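Local coordinates for 4-hydroxybenzoyl-CoA Thioesterase (Pseudomonas sp. CBS3, PDB 1LO7), which hydrolyses 4-hydroxybenzoyl-CoA to 4-hydroxybenzoate and CoA, the last step in the conversion of 4-chlorobenzoate to 4-hydroxybenzoate, at the interface of chains A and B and the interface of chains A and C. Residues are numbered along the deposited sequence; one frame, centred on the assembly and turned at random. Chains: chain A/B/C, 4-hydroxybenzoyl-CoA Thioesterase.

Contacts 1 and 3 belong to the two-fold interface of chains A and B, with centres of C-alpha atoms about 20 Å apart. Contact 1 sets helix 25-41 of chain A against chain B. Ala33, Arg36, Glu12 and Asp75 recur in contact 3 with chains exchanged; the rest differs. Contact 2 belongs to the interface of chains A and C. It lies about 8 Å from contact 3 and about 24 Å from contact 1, between the same kind of centres. Contacts 2 and 3 share A:Phe13 and A:Tyr74. Three subunits of the homotetramer therefore meet near A:Phe13. Contact 3 is centred about 11 Å from the active-site residue A:Asp17.

Contact 1: the interface of chains A and B. Residues chain A 7, 33, 36-37, 41; chain B 10, 12, 75.
A:Arg36 and B:Asp75 form a two-pronged ionic link. The arginine grips the carboxylate end-on with two nitrogens. A:Arg36 NH2 meets B:Asp75 OD1 at 2.7 Å, and this hydrogen bond arrives from above the carboxylate plane. A:Arg36 NH1 bonds B:Asp75 OD2 on the syn side at 2.9 Å. The two flat groups are twisted 49° apart, so the fork is not coplanar. The bend at chi3 of A:Arg36 (64°) turns the guanidinium toward chain B. A:Arg36 NH2 also reaches B:Glu12 OE1 in a longer salt bridge of 3.3 Å, again from above the carboxylate. The other oxygen, OE2, takes a bond from B:Arg10 NH2, but that arginine is poorly ordered.

Water adds a second polar layer. Water 1 links A:Arg36 NE to B:Glu12 OE1. Water 2 links the same oxygen to the carbonyl of A:Ala33.

The apolar part is small. The methyl CB of A:Ala33 rests against B:Glu12 CD at 3.6 Å. Farther along the helix, A:Lys41 NZ bonds A:Asn37 OD1, with the poorly ordered B:Arg10 nearby.

In this hot dog fold, helix 25-41 of chain A offers these side chains. Strand 4-10 of chain B and the loops holding B:Glu12 and B:Asp75 receive them.

Contact 2: the interface of chains A and C. Residues chain A 13, 16-17, 74; chain C 16-19.
A:Phe13 carries its ring toward C:Pro18 with CG anti to the backbone N (chi1 177°). The ring then turns one face to the proline. C:Asp17 has chi1 of 64°, which places CG between its own backbone N and carbonyl carbon and brings the side chain to the rim of the same ring.

The proline leans over one face of the ring, with its CB-CG-CD side toward it. C:Pro18 CD lies over the middle of the A:Phe13 ring, 3.8 Å from the centroid, as a CH-pi contact. C:Pro18 CG also touches A:Cys16 CB at 3.7 Å. The proline thus fills a notch between the phenylalanine ring and the backbone of A:Cys16 and A:Asp17. C:Pro18 CA packs on the carbonyl oxygen A:Asp17 O at 3.3 Å.

C:Asp17 adds a side contact. C:Asp17 OD2 is 3.5 Å from A:Phe13 CE2, and its carboxylate is turned 62° from the ring plane. OD1 accepts a strongly bent bond from the backbone N of C:Ala19, a poorly ordered residue.

A:Tyr74 backs the phenylalanine from within chain A. A:Phe13 CD1 lies 3.7 Å above the tyrosine ring plane, toward its rim.

This two-fold junction joins the loops that bear the active-site aspartates of chains A and C. It probably helps to hold both loops in shape while building the tetramer.

Contact 3: the interface of chains A and B. Residues chain A 11-13, 74-75; chain B 32-33, 36, 47.
A:Tyr74 and B:Arg36 form the tight part of this patch, together with A:Phe13 and B:Trp47. The tyrosine ring carbon A:Tyr74 CD2 sits over one face of the guanidinium, 3.4 Å above its plane and toward the rim. Ring and guanidinium are inclined by 65°, so they do not stack in parallel. A:Phe13 CB closes in on B:Arg36 NE at 3.6 Å. The guanidinium is also held by A:Asp75 and A:Glu12, as in contact 1 with the chains exchanged.

The A:Phe13 ring meets the five-membered ring of B:Trp47 edge-to-face, with planes 89° apart. Here the CD1 edge of the indole does the touching, 3.7 Å from A:Phe13 CE1. It comes to the face opposite the one that C:Pro18 covers. With chi1 of 66°, A:Tyr74 sends its ring out toward the tryptophan. Its hydroxyl OH lies 3.6 Å from B:Trp47 CB.

The looser side is wet. Water 3 joins the backbone N of A:Phe13, at 3.0 Å, to B:Arg36 NE and A:Glu12 OE1. Water 4 spans from A:Glu12 OE1 to the carbonyl oxygen of B:Ala33.

Helices 25-41 and 47-54 of chain B face the 3-10 helix 13-15 of chain A and the loop of A:Tyr74. B:Trp47, a substrate-binding residue, starts the second helix.

Contact 1: the interface of chains A and B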
ATOM      1  N   MET A   7      15.143  -7.144 -12.926  1.00 13.87           N
ATOM      2  CA  MET A   7      14.072  -7.887 -12.280  1.00 12.05           C
ATOM      3  C   MET A   7      12.756  -7.553 -12.922  1.00 17.16           C
ATOM      4  O   MET A   7      12.591  -6.489 -13.507  1.00 16.11           O
ATOM      5  CB  MET A   7      13.975  -7.832 -10.747  1.00 16.30           C
ATOM      6  CG  MET A   7      13.568  -6.479 -10.247  1.00 16.30           C
ATOM      7  SD  MET A   7      13.190  -6.518  -8.473  1.00 20.85           S
ATOM      8  CE  MET A   7      11.655  -7.455  -8.443  1.00 26.32           C
ATOM      9  N   ALA A  33      12.010  -2.249  -4.070  1.00  9.15           N
ATOM     10  CA  ALA A  33      12.331  -3.675  -4.090  1.00  9.71           C
ATOM     11  C   ALA A  33      13.504  -3.897  -5.045  1.00  9.76           C
ATOM     12  O   ALA A  33      14.419  -4.697  -4.801  1.00 11.06           O
ATOM     13  CB  ALA A  33      11.111  -4.478  -4.572  1.00 10.75           C
ATOM     14  N   ARG A  36      16.909  -2.971  -3.374  1.00  8.87           N
ATOM     15  CA  ARG A  36      17.395  -3.959  -2.428  1.00  7.73           C
ATOM     16  C   ARG A  36      17.815  -5.214  -3.165  1.00 13.94           C
ATOM     17  O   ARG A  36      18.801  -5.860  -2.787  1.00 12.24           O
ATOM     18  CB  ARG A  36      16.327  -4.298  -1.403  1.00  8.32           C
ATOM     19  CG  ARG A  36      16.932  -4.883  -0.125  1.00 10.92           C
ATOM     20  CD  ARG A  36      15.860  -5.146   0.929  1.00 10.25           C
ATOM     21  NE  ARG A  36      14.893  -6.184   0.481  1.00  9.57           N
ATOM     22  CZ  ARG A  36      15.100  -7.503   0.573  1.00 10.34           C
ATOM     23  NH1 ARG A  36      16.190  -8.030   1.105  1.00 11.07           N
ATOM     24  NH2 ARG A  36      14.163  -8.325   0.114  1.00  9.53           N
ATOM     25  N   ASN A  37      17.034  -5.566  -4.195  1.00 10.85           N
ATOM     26  CA  ASN A  37      17.329  -6.739  -5.005  1.00 10.77           C
ATOM     27  C   ASN A  37      18.733  -6.617  -5.621  1.00 16.85           C
ATOM     28  O   ASN A  37      19.494  -7.609  -5.778  1.00 12.79           O
ATOM     29  CB  ASN A  37      16.261  -6.896  -6.127  1.00  9.35           C
ATOM     30  CG  ASN A  37      16.576  -8.119  -7.019  1.00 10.71           C
ATOM     31  OD1 ASN A  37      16.380  -9.285  -6.586  1.00 14.62           O
ATOM     32  ND2 ASN A  37      17.077  -7.874  -8.220  1.00 12.30           N
ATOM     33  N   LYS A  41      21.528  -9.343  -4.950  1.00 10.47           N
ATOM     34  CA  LYS A  41      22.106 -10.044  -6.063  1.00 11.50           C
ATOM     35  C   LYS A  41      23.579  -9.794  -6.147  1.00 16.69           C
ATOM     36  O   LYS A  41      24.324 -10.637  -6.641  1.00 16.14           O
ATOM     37  CB  LYS A  41      21.379  -9.740  -7.365  1.00 11.77           C
ATOM     38  CG  LYS A  41      19.948 -10.308  -7.356  1.00 16.05           C
ATOM     39  CD  LYS A  41      19.924 -11.846  -7.388  1.00 21.14           C
ATOM     40  CE  LYS A  41      18.543 -12.449  -7.634  1.00 22.79           C
ATOM     41  NZ  LYS A  41      17.581 -11.884  -6.694  1.00 35.13           N
TER
ATOM     42  N   ARG B  10       7.283 -13.015  -3.542  1.00 14.64           N
ATOM     43  CA  ARG B  10       8.436 -12.726  -2.705  1.00 10.93           C
ATOM     44  C   ARG B  10       8.089 -11.586  -1.779  1.00 13.51           C
ATOM     45  O   ARG B  10       7.419 -10.657  -2.200  1.00 17.94           O
ATOM     46  CB  ARG B  10       9.745 -12.473  -3.432  1.00 17.34           C
ATOM     47  CG  ARG B  10      10.938 -12.681  -2.469  1.00 38.03           C
ATOM     48  CD  ARG B  10      12.333 -12.442  -3.076  1.00 23.39           C
ATOM     49  NE  ARG B  10      12.505 -11.056  -3.543  1.00 42.24           N
ATOM     50  CZ  ARG B  10      13.155 -10.670  -4.664  1.00 73.47           C
ATOM     51  NH1 ARG B  10      13.750 -11.529  -5.495  1.00 62.97           N
ATOM     52  NH2 ARG B  10      13.213  -9.372  -4.967  1.00 32.36           N
ATOM     53  N   GLU B  12       8.935  -8.378   0.379  1.00 10.48           N
ATOM     54  CA  GLU B  12       9.881  -7.294   0.305  1.00 10.65           C
ATOM     55  C   GLU B  12      10.063  -6.577   1.632  1.00 11.84           C
ATOM     56  O   GLU B  12       9.230  -6.671   2.502  1.00  9.88           O
ATOM     57  CB  GLU B  12       9.459  -6.316  -0.823  1.00 11.53           C
ATOM     58  CG  GLU B  12       9.564  -6.942  -2.250  1.00 16.68           C
ATOM     59  CD  GLU B  12      10.966  -7.449  -2.592  1.00 20.89           C
ATOM     60  OE1 GLU B  12      11.996  -7.087  -2.044  1.00 22.00           O
ATOM     61  OE2 GLU B  12      10.991  -8.311  -3.590  1.00 20.41           O
ATOM     62  N   ASP B  75      12.368 -11.550   1.911  1.00 10.96           N
ATOM     63  CA  ASP B  75      13.201 -12.565   1.271  1.00 12.39           C
ATOM     64  C   ASP B  75      12.540 -13.922   1.317  1.00 17.98           C
ATOM     65  O   ASP B  75      12.909 -14.814   0.567  1.00 14.90           O
ATOM     66  CB  ASP B  75      14.675 -12.580   1.604  1.00 12.79           C
ATOM     67  CG  ASP B  75      15.333 -11.323   1.084  1.00 18.30           C
ATOM     68  OD1 ASP B  75      15.095 -10.844  -0.005  1.00 24.04           O
ATOM     69  OD2 ASP B  75      16.075 -10.753   1.953  1.00 22.67           O
TER
HETATM   70  O   HOH W   1      12.650  -4.981  -0.660  1.00 11.35           O
HETATM   71  O   HOH W   2      14.236  -7.197  -3.207  1.00 14.39           O

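Contact 2: the interface of chains A and C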
ATOM      1  N   PHE A  13      -4.318  -5.795 -10.477  1.00  9.52           N
ATOM      2  CA  PHE A  13      -5.492  -4.974 -10.547  1.00  7.43           C
ATOM      3  C   PHE A  13      -5.509  -3.919  -9.438  1.00  7.38           C
ATOM      4  O   PHE A  13      -5.828  -2.752  -9.684  1.00  9.65           O
ATOM      5  CB  PHE A  13      -6.675  -5.938 -10.372  1.00  8.02           C
ATOM      6  CG  PHE A  13      -8.030  -5.337 -10.346  1.00  8.65           C
ATOM      7  CD1 PHE A  13      -8.658  -5.032 -11.539  1.00  8.66           C
ATOM      8  CD2 PHE A  13      -8.694  -5.097  -9.143  1.00 11.11           C
ATOM      9  CE1 PHE A  13      -9.945  -4.516 -11.518  1.00 11.51           C
ATOM     10  CE2 PHE A  13      -9.988  -4.568  -9.100  1.00 10.98           C
ATOM     11  CZ  PHE A  13     -10.609  -4.278 -10.315  1.00 10.90           C
ATOM     12  N   CYS A  16      -3.666  -0.525  -9.593  1.00 10.15           N
ATOM     13  CA  CYS A  16      -4.221   0.520 -10.494  1.00  8.59           C
ATOM     14  C   CYS A  16      -5.272   1.366  -9.814  1.00 11.58           C
ATOM     15  O   CYS A  16      -5.927   0.956  -8.851  1.00 10.23           O
ATOM     16  CB  CYS A  16      -4.784  -0.082 -11.774  1.00  9.21           C
ATOM     17  SG  CYS A  16      -3.531  -1.051 -12.668  1.00 11.77           S
ATOM     18  N   ASP A  17      -5.402   2.577 -10.340  1.00 10.50           N
ATOM     19  CA  ASP A  17      -6.364   3.543  -9.807  1.00 11.71           C
ATOM     20  C   ASP A  17      -7.677   3.534 -10.587  1.00 10.66           C
ATOM     21  O   ASP A  17      -7.905   2.742 -11.500  1.00 11.02           O
ATOM     22  CB  ASP A  17      -5.720   4.948  -9.781  1.00 11.30           C
ATOM     23  CG  ASP A  17      -5.397   5.463 -11.153  1.00 16.31           C
ATOM     24  OD1 ASP A  17      -5.881   5.028 -12.182  1.00 18.13           O
ATOM     25  OD2 ASP A  17      -4.518   6.419 -11.094  1.00 36.62           O
ATOM     26  N   TYR A  74      -2.675  -3.363 -15.187  1.00 11.59           N
ATOM     27  CA  TYR A  74      -2.622  -4.732 -14.730  1.00  9.47           C
ATOM     28  C   TYR A  74      -2.435  -5.723 -15.859  1.00 10.65           C
ATOM     29  O   TYR A  74      -3.006  -5.578 -16.950  1.00 12.63           O
ATOM     30  CB  TYR A  74      -3.768  -5.108 -13.747  1.00  9.43           C
ATOM     31  CG  TYR A  74      -5.161  -5.076 -14.366  1.00  8.12           C
ATOM     32  CD1 TYR A  74      -5.973  -3.943 -14.257  1.00  9.54           C
ATOM     33  CD2 TYR A  74      -5.685  -6.205 -14.996  1.00 11.92           C
ATOM     34  CE1 TYR A  74      -7.262  -3.911 -14.790  1.00 11.56           C
ATOM     35  CE2 TYR A  74      -6.985  -6.204 -15.513  1.00 11.92           C
ATOM     36  CZ  TYR A  74      -7.773  -5.056 -15.410  1.00 12.46           C
ATOM     37  OH  TYR A  74      -9.035  -5.051 -15.919  1.00 13.23           O
TER
ATOM     38  N   CYS C  16      -8.710   3.530  -4.173  1.00 10.15           N
ATOM     39  CA  CYS C  16      -9.732   2.868  -5.026  1.00  8.59           C
ATOM     40  C   CYS C  16      -9.118   2.128  -6.190  1.00 11.58           C
ATOM     41  O   CYS C  16      -8.013   2.429  -6.654  1.00 10.23           O
ATOM     42  CB  CYS C  16     -10.773   3.859  -5.530  1.00  9.21           C
ATOM     43  SG  CYS C  16     -11.596   4.724  -4.157  1.00 11.77           S
ATOM     44  N   ASP C  17      -9.866   1.131  -6.642  1.00 10.50           N
ATOM     45  CA  ASP C  17      -9.430   0.292  -7.760  1.00 11.71           C
ATOM     46  C   ASP C  17     -10.015   0.762  -9.091  1.00 10.66           C
ATOM     47  O   ASP C  17     -10.702   1.776  -9.196  1.00 11.02           O
ATOM     48  CB  ASP C  17      -9.785  -1.183  -7.464  1.00 11.30           C
ATOM     49  CG  ASP C  17     -11.265  -1.417  -7.380  1.00 16.31           C
ATOM     50  OD1 ASP C  17     -12.107  -0.660  -7.826  1.00 18.13           O
ATOM     51  OD2 ASP C  17     -11.524  -2.524  -6.749  1.00 36.62           O
ATOM     52  N   PRO C  18      -9.713  -0.002 -10.143  1.00 10.24           N
ATOM     53  CA  PRO C  18     -10.233   0.356 -11.452  1.00 13.77           C
ATOM     54  C   PRO C  18     -11.760   0.362 -11.486  1.00 25.65           C
ATOM     55  O   PRO C  18     -12.340   1.028 -12.318  1.00 35.80           O
ATOM     56  CB  PRO C  18      -9.667  -0.714 -12.397  1.00 11.85           C
ATOM     57  CG  PRO C  18      -8.344  -1.100 -11.754  1.00 13.83           C
ATOM     58  CD  PRO C  18      -8.670  -1.060 -10.274  1.00  9.67           C
ATOM     59  N   ALA C  19     -12.385  -0.378 -10.580  1.00 20.13           N
ATOM     60  CA  ALA C  19     -13.837  -0.449 -10.481  1.00 26.18           C
ATOM     61  C   ALA C  19     -14.422   0.788  -9.756  1.00 30.09           C
ATOM     62  O   ALA C  19     -15.646   0.877  -9.550  1.00 23.34           O
ATOM     63  CB  ALA C  19     -14.273  -1.748  -9.793  1.00 28.59           C
TER

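Contact 3: the interface of chains A and B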
ATOM      1  N   ILE A  11       2.051  -6.273 -12.874  1.00 10.67           N
ATOM      2  CA  ILE A  11       1.173  -5.257 -12.305  1.00 11.11           C
ATOM      3  C   ILE A  11      -0.151  -5.923 -12.036  1.00 12.90           C
ATOM      4  O   ILE A  11      -0.655  -6.648 -12.896  1.00 12.54           O
ATOM      5  CB  ILE A  11       0.975  -4.086 -13.263  1.00 11.79           C
ATOM      6  CG1 ILE A  11       2.333  -3.389 -13.558  1.00 13.30           C
ATOM      7  CG2 ILE A  11      -0.070  -3.109 -12.665  1.00  9.90           C
ATOM      8  CD1 ILE A  11       2.268  -2.289 -14.657  1.00 11.39           C
ATOM      9  N   GLU A  12      -0.685  -5.642 -10.857  1.00 10.48           N
ATOM     10  CA  GLU A  12      -1.923  -6.230 -10.413  1.00 10.65           C
ATOM     11  C   GLU A  12      -3.094  -5.265 -10.483  1.00 11.84           C
ATOM     12  O   GLU A  12      -2.908  -4.073 -10.532  1.00  9.88           O
ATOM     13  CB  GLU A  12      -1.737  -6.806  -8.983  1.00 11.53           C
ATOM     14  CG  GLU A  12      -0.758  -8.021  -8.933  1.00 16.68           C
ATOM     15  CD  GLU A  12      -1.180  -9.181  -9.837  1.00 20.89           C
ATOM     16  OE1 GLU A  12      -2.312  -9.369 -10.255  1.00 22.00           O
ATOM     17  OE2 GLU A  12      -0.202 -10.023 -10.112  1.00 20.41           O
ATOM     18  N   PHE A  13      -4.318  -5.795 -10.477  1.00  9.52           N
ATOM     19  CA  PHE A  13      -5.492  -4.974 -10.547  1.00  7.43           C
ATOM     20  C   PHE A  13      -5.509  -3.919  -9.438  1.00  7.38           C
ATOM     21  O   PHE A  13      -5.828  -2.752  -9.684  1.00  9.65           O
ATOM     22  CB  PHE A  13      -6.675  -5.938 -10.372  1.00  8.02           C
ATOM     23  CG  PHE A  13      -8.030  -5.337 -10.346  1.00  8.65           C
ATOM     24  CD1 PHE A  13      -8.658  -5.032 -11.539  1.00  8.66           C
ATOM     25  CD2 PHE A  13      -8.694  -5.097  -9.143  1.00 11.11           C
ATOM     26  CE1 PHE A  13      -9.945  -4.516 -11.518  1.00 11.51           C
ATOM     27  CE2 PHE A  13      -9.988  -4.568  -9.100  1.00 10.98           C
ATOM     28  CZ  PHE A  13     -10.609  -4.278 -10.315  1.00 10.90           C
ATOM     29  N   TYR A  74      -2.675  -3.363 -15.187  1.00 11.59           N
ATOM     30  CA  TYR A  74      -2.622  -4.732 -14.730  1.00  9.47           C
ATOM     31  C   TYR A  74      -2.435  -5.723 -15.859  1.00 10.65           C
ATOM     32  O   TYR A  74      -3.006  -5.578 -16.950  1.00 12.63           O
ATOM     33  CB  TYR A  74      -3.768  -5.108 -13.747  1.00  9.43           C
ATOM     34  CG  TYR A  74      -5.161  -5.076 -14.366  1.00  8.12           C
ATOM     35  CD1 TYR A  74      -5.973  -3.943 -14.257  1.00  9.54           C
ATOM     36  CD2 TYR A  74      -5.685  -6.205 -14.996  1.00 11.92           C
ATOM     37  CE1 TYR A  74      -7.262  -3.911 -14.790  1.00 11.56           C
ATOM     38  CE2 TYR A  74      -6.985  -6.204 -15.513  1.00 11.92           C
ATOM     39  CZ  TYR A  74      -7.773  -5.056 -15.410  1.00 12.46           C
ATOM     40  OH  TYR A  74      -9.035  -5.051 -15.919  1.00 13.23           O
ATOM     41  N   ASP A  75      -1.618  -6.719 -15.565  1.00 10.96           N
ATOM     42  CA  ASP A  75      -1.225  -7.787 -16.481  1.00 12.39           C
ATOM     43  C   ASP A  75       0.013  -7.410 -17.260  1.00 17.98           C
ATOM     44  O   ASP A  75       0.676  -8.271 -17.820  1.00 14.90           O
ATOM     45  CB  ASP A  75      -2.308  -8.437 -17.311  1.00 12.79           C
ATOM     46  CG  ASP A  75      -3.263  -9.188 -16.413  1.00 18.30           C
ATOM     47  OD1 ASP A  75      -2.904  -9.872 -15.478  1.00 24.04           O
ATOM     48  OD2 ASP A  75      -4.489  -8.936 -16.668  1.00 22.67           O
TER
ATOM     49  N   ASP B  32      -5.647 -11.066  -3.143  1.00  8.71           N
ATOM     50  CA  ASP B  32      -6.392 -10.474  -4.261  1.00  9.45           C
ATOM     51  C   ASP B  32      -5.719 -10.762  -5.605  1.00 10.11           C
ATOM     52  O   ASP B  32      -6.392 -11.033  -6.626  1.00  9.78           O
ATOM     53  CB  ASP B  32      -6.632  -8.972  -4.055  1.00  9.75           C
ATOM     54  CG  ASP B  32      -7.724  -8.514  -4.979  1.00 10.72           C
ATOM     55  OD1 ASP B  32      -8.831  -9.027  -4.941  1.00 10.76           O
ATOM     56  OD2 ASP B  32      -7.394  -7.540  -5.805  1.00  9.83           O
ATOM     57  N   ALA B  33      -4.375 -10.726  -5.628  1.00  9.15           N
ATOM     58  CA  ALA B  33      -3.689 -11.012  -6.887  1.00  9.71           C
ATOM     59  C   ALA B  33      -3.857 -12.497  -7.207  1.00  9.76           C
ATOM     60  O   ALA B  33      -4.057 -12.911  -8.358  1.00 11.06           O
ATOM     61  CB  ALA B  33      -2.193 -10.677  -6.754  1.00 10.75           C
ATOM     62  N   ARG B  36      -7.368 -13.244  -8.743  1.00  8.87           N
ATOM     63  CA  ARG B  36      -7.503 -12.850 -10.135  1.00  7.73           C
ATOM     64  C   ARG B  36      -6.655 -13.752 -11.009  1.00 13.94           C
ATOM     65  O   ARG B  36      -7.058 -14.096 -12.127  1.00 12.24           O
ATOM     66  CB  ARG B  36      -7.088 -11.403 -10.332  1.00  8.32           C
ATOM     67  CG  ARG B  36      -7.702 -10.804 -11.599  1.00 10.92           C
ATOM     68  CD  ARG B  36      -7.343  -9.327 -11.746  1.00 10.25           C
ATOM     69  NE  ARG B  36      -5.879  -9.133 -11.928  1.00  9.57           N
ATOM     70  CZ  ARG B  36      -5.239  -9.255 -13.097  1.00 10.34           C
ATOM     71  NH1 ARG B  36      -5.852  -9.537 -14.234  1.00 11.07           N
ATOM     72  NH2 ARG B  36      -3.922  -9.077 -13.120  1.00  9.53           N
ATOM     73  N   TRP B  47     -10.610  -8.290 -16.677  1.00 10.76           N
ATOM     74  CA  TRP B  47     -11.816  -7.518 -16.435  1.00 10.77           C
ATOM     75  C   TRP B  47     -11.996  -6.351 -17.437  1.00 18.08           C
ATOM     76  O   TRP B  47     -13.111  -5.978 -17.794  1.00 12.82           O
ATOM     77  CB  TRP B  47     -11.885  -6.998 -15.002  1.00 12.08           C
ATOM     78  CG  TRP B  47     -11.617  -8.052 -13.959  1.00 10.77           C
ATOM     79  CD1 TRP B  47     -10.820  -7.883 -12.872  1.00 10.49           C
ATOM     80  CD2 TRP B  47     -12.119  -9.400 -13.910  1.00 12.02           C
ATOM     81  NE1 TRP B  47     -10.783  -9.020 -12.126  1.00 10.87           N
ATOM     82  CE2 TRP B  47     -11.588  -9.975 -12.708  1.00 13.40           C
ATOM     83  CE3 TRP B  47     -12.990 -10.163 -14.733  1.00 10.53           C
ATOM     84  CZ2 TRP B  47     -11.879 -11.277 -12.317  1.00 11.01           C
ATOM     85  CZ3 TRP B  47     -13.279 -11.462 -14.319  1.00 11.73           C
ATOM     86  CH2 TRP B  47     -12.725 -11.995 -13.125  1.00 11.63           C
TER
HETATM   87  O   HOH W   3      -4.668  -8.583  -9.477  1.00 11.35           O
HETATM   88  O   HOH W   4      -3.133 -11.672 -10.895  1.00 14.39           O